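Local coordinates for coenzyme F420-dependent N(5),N(10)-methenyltetrahydromethanopterin reductase-related protein (Desulfurobacterium thermolithotrophum DSM 11699, PDB 6HUY) that binds the iron-guanylylpyridinol (FeGP) cofactor and probably methenyl-tetrahydrofolate, as an HmdII homologue of the H2-forming methylene-tetrahydromethanopterin dehydrogenase Hmd, at the interface of chains A and B. Sequence-based numbering; all coordinates share one arbitrary frame. Chains: chain A, Coenzyme F420-dependent N(5),N(10)-methenyltetrahydromethanopterin reductase-related protein; chain B, Coenzyme F420-dependent N(5),N(10)-methenyltetrahydromethanopterin reductase-related protein.

The interface of chains A and B. Residues chain A 220, 228, 230, 238, 274; chain B 204-206.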
# COMPACT_ATOMS: atom_id res chain seq x y z
N TYR A 220 13.00 2.87 4.43
CA TYR A 220 13.56 3.11 3.11
C TYR A 220 13.90 4.59 2.92
O TYR A 220 14.94 4.92 2.34
CB TYR A 220 12.57 2.62 2.03
CG TYR A 220 12.95 2.95 0.61
CD1 TYR A 220 14.28 2.92 0.18
CD2 TYR A 220 11.97 3.26 -0.33
CE1 TYR A 220 14.61 3.22 -1.15
CE2 TYR A 220 12.29 3.55 -1.65
CZ TYR A 220 13.61 3.54 -2.06
OH TYR A 220 13.94 3.84 -3.37
N LEU A 228 22.02 5.94 0.46
CA LEU A 228 21.94 5.99 -1.00
C LEU A 228 22.06 7.40 -1.56
O LEU A 228 22.47 7.56 -2.72
CB LEU A 228 20.62 5.40 -1.48
CG LEU A 228 20.31 3.94 -1.17
CD1 LEU A 228 18.87 3.71 -1.51
CD2 LEU A 228 21.21 3.00 -1.95
N THR A 230 19.82 9.45 -2.60
CA THR A 230 18.92 9.58 -3.74
C THR A 230 17.82 10.60 -3.47
O THR A 230 17.60 11.03 -2.34
CB THR A 230 18.30 8.22 -4.08
OG1 THR A 230 17.84 7.62 -2.87
CG2 THR A 230 19.32 7.31 -4.75
N GLN A 238 8.89 4.95 -5.86
CA GLN A 238 9.04 3.51 -5.69
C GLN A 238 8.16 2.98 -4.56
O GLN A 238 7.62 1.88 -4.67
CB GLN A 238 10.51 3.15 -5.46
CG GLN A 238 11.38 3.45 -6.69
CD GLN A 238 12.82 2.98 -6.58
OE1 GLN A 238 13.26 2.47 -5.54
NE2 GLN A 238 13.55 3.12 -7.68
N MET A 274 20.28 -4.32 -0.74
CA MET A 274 19.71 -3.17 -0.04
C MET A 274 19.85 -3.27 1.47
O MET A 274 19.27 -2.45 2.18
CB MET A 274 18.25 -3.00 -0.43
CG MET A 274 18.06 -2.25 -1.74
SD MET A 274 18.88 -0.64 -1.70
CE MET A 274 17.94 0.17 -0.40
N ASP B 204 13.68 -2.80 -7.50
CA ASP B 204 14.15 -1.46 -7.20
C ASP B 204 14.71 -1.40 -5.77
O ASP B 204 14.56 -2.32 -4.98
CB ASP B 204 13.03 -0.43 -7.33
CG ASP B 204 12.61 -0.17 -8.77
OD1 ASP B 204 13.28 -0.66 -9.71
OD2 ASP B 204 11.59 0.54 -8.96
N MET B 205 15.36 -0.27 -5.46
CA MET B 205 15.76 0.02 -4.08
C MET B 205 14.58 -0.10 -3.11
O MET B 205 14.77 -0.49 -1.95
CB MET B 205 16.37 1.43 -3.99
CG MET B 205 17.67 1.58 -4.78
SD MET B 205 18.27 3.27 -4.96
CE MET B 205 17.07 3.91 -6.13
N GLY B 206 13.38 0.25 -3.56
CA GLY B 206 12.18 0.08 -2.76
C GLY B 206 11.80 -1.34 -2.41
O GLY B 206 10.74 -1.56 -1.84
O HOH W 1 16.02 1.17 -7.74
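This is a subunit interface of the intertwined homodimer typical of the Hmd family, where the link between helices 196-203 and 207-228 of chain B lodges among helices of chain A and probably helps fasten the two subunits together. A:Gln238 reads the backbone of this link: its side-chain carbonyl OE1 accepts a hydrogen bond from B:Gly206 N at 3.0 Å, the donor tilted 26° from the carbonyl plane. On the opposite face of that plane the phenol A:Tyr220 OH donates to the same OE1 at 2.7 Å, so OE1 is gripped from both faces, which, with the water on NE2, probably steadies the amide. The chain of A:Gln238, extended beyond CG, carries this amide obliquely across the B:Asp204 side chain, its plane turned 26° from the carboxylate; B:Asp204 CB packs 3.5 Å from A:Gln238 CD. The other end of the amide, NE2, shares a water with B:Met205 N, which links a second backbone amide of the turn to the same side chain. B:Gly206 CA lies over one face of the A:Tyr220 ring, displaced toward the rim and 3.9 Å from the centroid, a CH-pi contact. B:Met205 leads away from the polar cluster into an apolar pocket formed by A:Tyr220, A:Leu228, A:Thr230 and A:Met274. There its thioether SD passes A:Leu228 CD1 at 3.5 Å, while a bend at chi3 (-72°) turns the terminal methyl CE back toward the A:Gln238 amide, 3.9 Å from NE2.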